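Local coordinates for protein O-ureido-L-serine synthase (Streptomyces lavendulae, PDB 3X44) that catalyses the addition of hydroxyurea to O-acetyl-L-serine, giving O-ureido-L-serine for D-cycloserine biosynthesis, with pyridoxal 5'-phosphate as cofactor, at residues G267-T272 with A288-T293; V17-M22 with E258-G263. The protein carries 1 engineered substitution. All coordinates share one frame; numbering follows the deposited sequence.

Interaction 1: residues G267-T272 with A288-T293; sequences GATVAT and AMLPDT. With PUS ((E)-O-(carbamoylamino)-N-({3-hydroxy-2-methyl-5-[(phosphonooxy)methyl]pyridin-4-yl}methylidene)-L-serine), chain C.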
loop_
_atom_site.group_PDB
_atom_site.type_symbol
_atom_site.label_atom_id
_atom_site.label_comp_id
_atom_site.label_asym_id
_atom_site.label_seq_id
_atom_site.Cartn_x
_atom_site.Cartn_y
_atom_site.Cartn_z
ATOM N N GLY A 267 -26.717 2.227 -1.818
ATOM C CA GLY A 267 -27.470 2.690 -2.967
ATOM C C GLY A 267 -28.075 4.055 -2.688
ATOM O O GLY A 267 -28.261 4.867 -3.599
ATOM N N ALA A 268 -28.374 4.314 -1.418
ATOM C CA ALA A 268 -28.970 5.588 -1.027
ATOM C C ALA A 268 -28.015 6.750 -1.269
ATOM O O ALA A 268 -28.370 7.714 -1.943
ATOM C CB ALA A 268 -29.387 5.545 0.450
ATOM N N THR A 269 -26.803 6.652 -0.722
ATOM C CA THR A 269 -25.801 7.707 -0.872
ATOM C C THR A 269 -25.485 7.978 -2.343
ATOM O O THR A 269 -25.431 9.129 -2.770
ATOM C CB THR A 269 -24.492 7.361 -0.128
ATOM O OG1 THR A 269 -23.952 6.141 -0.648
ATOM C CG2 THR A 269 -24.755 7.192 1.364
ATOM N N VAL A 270 -25.283 6.918 -3.117
ATOM C CA VAL A 270 -25.000 7.083 -4.534
ATOM C C VAL A 270 -26.163 7.793 -5.228
ATOM O O VAL A 270 -25.947 8.700 -6.039
ATOM C CB VAL A 270 -24.769 5.730 -5.211
ATOM C CG1 VAL A 270 -24.650 5.912 -6.731
ATOM C CG2 VAL A 270 -23.516 5.089 -4.641
ATOM N N ALA A 271 -27.387 7.366 -4.908
ATOM C CA ALA A 271 -28.603 7.943 -5.477
ATOM C C ALA A 271 -28.632 9.443 -5.213
ATOM O O ALA A 271 -28.870 10.249 -6.115
ATOM C CB ALA A 271 -29.837 7.279 -4.862
ATOM N N THR A 272 -28.372 9.813 -3.966
ATOM C CA THR A 272 -28.359 11.215 -3.588
ATOM C C THR A 272 -27.299 11.955 -4.391
ATOM O O THR A 272 -27.562 13.024 -4.946
ATOM C CB THR A 272 -28.059 11.377 -2.092
ATOM O OG1 THR A 272 -29.230 11.028 -1.340
ATOM C CG2 THR A 272 -27.663 12.816 -1.773
ATOM N N ALA A 288 -19.222 9.403 -2.471
ATOM C CA ALA A 288 -20.297 8.735 -1.746
ATOM C C ALA A 288 -19.793 7.523 -0.964
ATOM O O ALA A 288 -18.983 6.736 -1.466
ATOM C CB ALA A 288 -21.389 8.292 -2.724
ATOM N N MET A 289 -20.282 7.378 0.266
ATOM C CA MET A 289 -19.900 6.257 1.117
ATOM C C MET A 289 -20.752 5.026 0.820
ATOM O O MET A 289 -21.966 5.126 0.683
ATOM C CB MET A 289 -20.085 6.617 2.594
ATOM C CG MET A 289 -19.222 7.756 3.088
ATOM S SD MET A 289 -17.489 7.279 3.168
ATOM C CE MET A 289 -17.537 5.985 4.418
ATOM N N LEU A 290 -20.102 3.870 0.709
ATOM C CA LEU A 290 -20.787 2.600 0.486
ATOM C C LEU A 290 -20.403 1.812 1.743
ATOM O O LEU A 290 -19.345 1.176 1.806
ATOM C CB LEU A 290 -20.263 1.895 -0.772
ATOM C CG LEU A 290 -20.114 2.688 -2.080
ATOM C CD1 LEU A 290 -19.857 1.701 -3.210
ATOM C CD2 LEU A 290 -21.357 3.530 -2.367
ATOM N N PRO A 291 -21.255 1.873 2.773
ATOM C CA PRO A 291 -21.053 1.203 4.063
ATOM C C PRO A 291 -20.798 -0.295 4.114
ATOM O O PRO A 291 -19.995 -0.749 4.929
ATOM C CB PRO A 291 -22.288 1.606 4.868
ATOM C CG PRO A 291 -22.715 2.925 4.239
ATOM C CD PRO A 291 -22.504 2.659 2.771
ATOM N N ASP A 292 -21.460 -1.070 3.264
ATOM C CA ASP A 292 -21.254 -2.508 3.316
ATOM C C ASP A 292 -21.477 -3.253 2.008
ATOM O O ASP A 292 -21.856 -2.668 0.990
ATOM C CB ASP A 292 -22.133 -3.119 4.419
ATOM C CG ASP A 292 -23.627 -3.018 4.119
ATOM O OD1 ASP A 292 -24.007 -2.522 3.033
ATOM O OD2 ASP A 292 -24.423 -3.446 4.987
ATOM N N THR A 293 -21.219 -4.556 2.059
ATOM C CA THR A 293 -21.377 -5.433 0.906
ATOM C C THR A 293 -22.851 -5.737 0.723
ATOM O O THR A 293 -23.618 -5.734 1.686
ATOM C CB THR A 293 -20.637 -6.769 1.128
ATOM O OG1 THR A 293 -21.018 -7.709 0.118
ATOM C CG2 THR A 293 -20.984 -7.344 2.498
HETATM N N PUS C . -24.766 0.575 11.496
HETATM C CA PUS C . -24.752 0.547 13.014
HETATM C CB PUS C . -25.837 1.506 13.620
HETATM O OG PUS C . -27.200 1.105 13.143
HETATM N ND PUS C . -28.206 1.394 14.140
HETATM C CE PUS C . -29.251 2.191 13.822
HETATM N NZ2 PUS C . -29.176 3.017 12.764
HETATM O OZ1 PUS C . -30.242 2.164 14.481
HETATM C C PUS C . -25.021 -0.899 13.485
HETATM O O PUS C . -24.810 -1.811 12.734
HETATM O OT PUS C . -25.436 -1.112 14.599
HETATM C C2 PUS C . -24.990 0.716 7.057
HETATM C C3 PUS C . -24.798 0.579 8.512
HETATM C C4 PUS C . -24.605 1.790 9.318
HETATM C C5 PUS C . -24.581 3.093 8.642
HETATM C C6 PUS C . -24.770 3.126 7.183
HETATM C C2A PUS C . -25.233 -0.498 6.205
HETATM C C4A PUS C . -24.593 1.728 10.829
HETATM C C5A PUS C . -24.375 4.386 9.415
HETATM N N1 PUS C . -24.968 1.964 6.470
HETATM O O3 PUS C . -24.740 -0.643 9.075
HETATM O O1P PUS C . -23.257 4.639 12.242
HETATM O O2P PUS C . -21.422 5.717 11.212
HETATM O O3P PUS C . -23.614 6.593 10.932
HETATM O O4P PUS C . -22.980 4.513 9.852
HETATM P P PUS C . -22.824 5.368 11.065
#

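Interaction 2: residues V17-M22 with E258-G263; sequences VRLQRM and EGIFAG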
loop_
_atom_site.group_PDB
_atom_site.type_symbol
_atom_site.label_atom_id
_atom_site.label_comp_id
_atom_site.label_asym_id
_atom_site.label_seq_id
_atom_site.Cartn_x
_atom_site.Cartn_y
_atom_site.Cartn_z
ATOM N N VAL A 17 -13.146 4.424 -5.530
ATOM C CA VAL A 17 -13.122 4.216 -6.969
ATOM C C VAL A 17 -14.133 5.087 -7.708
ATOM O O VAL A 17 -15.192 5.441 -7.178
ATOM C CB VAL A 17 -13.393 2.722 -7.315
ATOM C CG1 VAL A 17 -12.914 1.832 -6.175
ATOM C CG2 VAL A 17 -14.884 2.492 -7.559
ATOM N N ARG A 18 -13.804 5.410 -8.950
ATOM C CA ARG A 18 -14.671 6.239 -9.769
ATOM C C ARG A 18 -15.753 5.408 -10.448
ATOM O O ARG A 18 -15.497 4.288 -10.890
ATOM C CB ARG A 18 -13.824 6.946 -10.831
ATOM C CG ARG A 18 -14.554 7.961 -11.686
ATOM C CD ARG A 18 -13.560 8.702 -12.567
ATOM N NE ARG A 18 -14.213 9.619 -13.497
ATOM C CZ ARG A 18 -14.922 9.233 -14.554
ATOM N NH1 ARG A 18 -15.075 7.943 -14.822
ATOM N NH2 ARG A 18 -15.484 10.139 -15.344
ATOM N N LEU A 19 -16.969 5.943 -10.512
ATOM C CA LEU A 19 -18.040 5.242 -11.210
ATOM C C LEU A 19 -17.754 5.528 -12.690
ATOM O O LEU A 19 -17.464 6.665 -13.071
ATOM C CB LEU A 19 -19.418 5.788 -10.802
ATOM C CG LEU A 19 -19.849 5.504 -9.354
ATOM C CD1 LEU A 19 -21.350 5.759 -9.182
ATOM C CD2 LEU A 19 -19.520 4.059 -8.995
ATOM N N GLN A 20 -17.828 4.490 -13.515
ATOM C CA GLN A 20 -17.526 4.616 -14.933
ATOM C C GLN A 20 -18.663 4.995 -15.879
ATOM O O GLN A 20 -18.414 5.617 -16.911
ATOM C CB GLN A 20 -16.877 3.321 -15.417
ATOM C CG GLN A 20 -15.460 3.131 -14.904
ATOM C CD GLN A 20 -14.455 3.969 -15.671
ATOM O OE1 GLN A 20 -14.643 5.175 -15.855
ATOM N NE2 GLN A 20 -13.382 3.336 -16.124
ATOM N N ARG A 21 -19.899 4.630 -15.554
ATOM C CA ARG A 21 -21.003 4.972 -16.444
ATOM C C ARG A 21 -22.277 5.510 -15.795
ATOM O O ARG A 21 -23.133 6.049 -16.483
ATOM C CB ARG A 21 -21.357 3.767 -17.324
ATOM C CG ARG A 21 -21.437 2.439 -16.586
ATOM C CD ARG A 21 -21.668 1.278 -17.551
ATOM N NE ARG A 21 -20.471 0.965 -18.333
ATOM C CZ ARG A 21 -19.422 0.297 -17.865
ATOM N NH1 ARG A 21 -19.414 -0.137 -16.611
ATOM N NH2 ARG A 21 -18.378 0.061 -18.651
ATOM N N MET A 22 -22.404 5.390 -14.478
ATOM C CA MET A 22 -23.611 5.853 -13.807
ATOM C C MET A 22 -23.711 7.362 -13.596
ATOM O O MET A 22 -24.812 7.907 -13.483
ATOM C CB MET A 22 -23.759 5.142 -12.462
ATOM C CG MET A 22 -24.370 3.763 -12.565
ATOM S SD MET A 22 -24.410 2.944 -10.969
ATOM C CE MET A 22 -25.731 3.832 -10.154
ATOM N N GLU A 258 -21.722 -1.213 -12.810
ATOM C CA GLU A 258 -20.364 -0.862 -12.423
ATOM C C GLU A 258 -19.610 -2.026 -11.795
ATOM O O GLU A 258 -18.403 -1.942 -11.560
ATOM C CB GLU A 258 -20.394 0.325 -11.454
ATOM C CG GLU A 258 -21.152 1.537 -11.983
ATOM C CD GLU A 258 -20.269 2.457 -12.807
ATOM O OE1 GLU A 258 -19.056 2.169 -12.933
ATOM O OE2 GLU A 258 -20.786 3.466 -13.328
ATOM N N GLY A 259 -20.308 -3.119 -11.531
ATOM C CA GLY A 259 -19.642 -4.250 -10.915
ATOM C C GLY A 259 -19.351 -4.004 -9.441
ATOM O O GLY A 259 -18.431 -4.586 -8.877
ATOM N N ILE A 260 -20.122 -3.121 -8.819
ATOM C CA ILE A 260 -19.944 -2.835 -7.395
ATOM C C ILE A 260 -21.222 -3.255 -6.671
ATOM O O ILE A 260 -22.285 -2.662 -6.861
ATOM C CB ILE A 260 -19.662 -1.339 -7.145
ATOM C CG1 ILE A 260 -18.387 -0.927 -7.883
ATOM C CG2 ILE A 260 -19.469 -1.084 -5.649
ATOM C CD1 ILE A 260 -18.183 0.569 -7.975
ATOM N N PHE A 261 -21.099 -4.300 -5.855
ATOM C CA PHE A 261 -22.215 -4.867 -5.109
ATOM C C PHE A 261 -22.219 -4.373 -3.665
ATOM O O PHE A 261 -21.412 -4.810 -2.850
ATOM C CB PHE A 261 -22.114 -6.394 -5.142
ATOM C CG PHE A 261 -23.331 -7.094 -4.624
ATOM C CD1 PHE A 261 -24.604 -6.677 -5.007
ATOM C CD2 PHE A 261 -23.206 -8.174 -3.752
ATOM C CE1 PHE A 261 -25.733 -7.324 -4.531
ATOM C CE2 PHE A 261 -24.330 -8.830 -3.269
ATOM C CZ PHE A 261 -25.599 -8.405 -3.658
ATOM N N ALA A 262 -23.153 -3.479 -3.354
ATOM C CA ALA A 262 -23.240 -2.889 -2.021
ATOM C C ALA A 262 -24.643 -2.943 -1.428
ATOM O O ALA A 262 -25.604 -3.309 -2.103
ATOM C CB ALA A 262 -22.747 -1.446 -2.076
ATOM N N GLY A 263 -24.756 -2.559 -0.160
ATOM C CA GLY A 263 -26.046 -2.591 0.511
ATOM C C GLY A 263 -27.017 -1.484 0.130
ATOM O O GLY A 263 -26.780 -0.728 -0.810
#

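Interaction 1: residues G267-T272 with A288-T293
The hydroxyl OG1 of Thr269 lies 2.6 Å from the backbone oxygen of Met289, and the carbonyl of Ala266, one turn back in the helix, is also within hydrogen-bonding reach; one hydroxyl proton faces two carbonyl oxygens. With chi1 at 60° OG1 stands between the backbone N and the carbonyl carbon, facing the strand, while CG2 of Thr269 also rests on the Met289 oxygen at 3.5 Å. Beside this polar point the contact is apolar. CG2 of Val270 meets CD2 of Leu290 at 3.5 Å, the two side chains passing at a slant, and the same methyl approaches CB of Ala288 at 4.3 Å. Past the strand's end the chain turns to PUS, the external aldimine of the product O-ureido-L-serine with the cofactor: CB of Pro291 lies 3.1 Å from N1 of PUS, to one side of the pyridine plane and displaced outward past the nitrogen. OD2 of Asp292 comes within 3.3 Å of the ring methyl C2A, and this oxygen is held by Asn73 and Tyr297. Helix and strand run nearly antiparallel, at 165° with axes 7.1 Å apart. Strand 285-290 lies between strands 28-33 and 171-174 in the mixed sheet and is bonded to both. Helix 264-278 packs on it, with Val270 also touching helix 244-257 and Ala268 reaching strands 197-203 and 238-242.

Interaction 2: residues V17-M22 with E258-G263
The carboxylate of Glu258 takes up three successive backbone N-H groups of the 17-22 segment. OE1 accepts from Gln20 N at 2.7 Å on its syn side, the donor 22° out of the carboxylate plane. OE2 is shared: Arg21 N reaches it at 2.7 Å, also from the syn side, and Met22 N at 2.8 Å, nearly in line with the C-O bond. The Arg21 bond is the straightest (164°), the Met22 bond the most bent. These three peptide N-H groups satisfy the buried carboxylate. Glu258 bends at chi2 (-87°), which turns CD toward the backbone of Gln20 to Met22; its CG meanwhile packs against SD of Met22 at 3.7 Å. The Arg21 side chain slides past Glu258 in the opposite direction. It makes no salt bridge here, because OE1 of Glu258, 4.4 Å from NH1 of Arg21, lies well out of the guanidinium plane with no N-H directed at it; the charges probably add only long-range attraction. NH1 instead bonds to the oxygen of Glu257 and to Ala84 O of a neighbouring subunit. Next to the carboxylate the contact is apolar: CD1 of Ile260 meets CG2 of Val17 tip to tip at 3.8 Å, and the Leu19 side chain crosses that of Ile260 at about a right angle, its CD2 touching the same CD1. Glu258 and Ile260 thus tie the turn after strand 16-18 to the loop that enters helix 264-278 at N-cap Gly263, in a fold-type II PLP enzyme of the cysteine synthase family.

Interactions 1 and 2 have centres about 10 Å apart and share the six-stranded mixed sheet: strand 16-18 is its outermost strand within this chain, where Arg18 makes backbone hydrogen bonds to a neighbouring subunit, and strand 28-33 separates it from strand 285-290. Along the chain, 17-22 comes far ahead, then 258-263, 267-272 and 288-293 follow within about 35 residues. The loop of interaction 2 leads straight into helix 264-278 of interaction 1. The two also meet directly: Asp292 O and Gly263 N lie 3.1 Å apart, a probable hydrogen bond, and Leu290 CD1 packs on Ile260 CG2 at 3.7 Å. The chain near the subunit contact is thereby joined to the residues beside the cofactor ring.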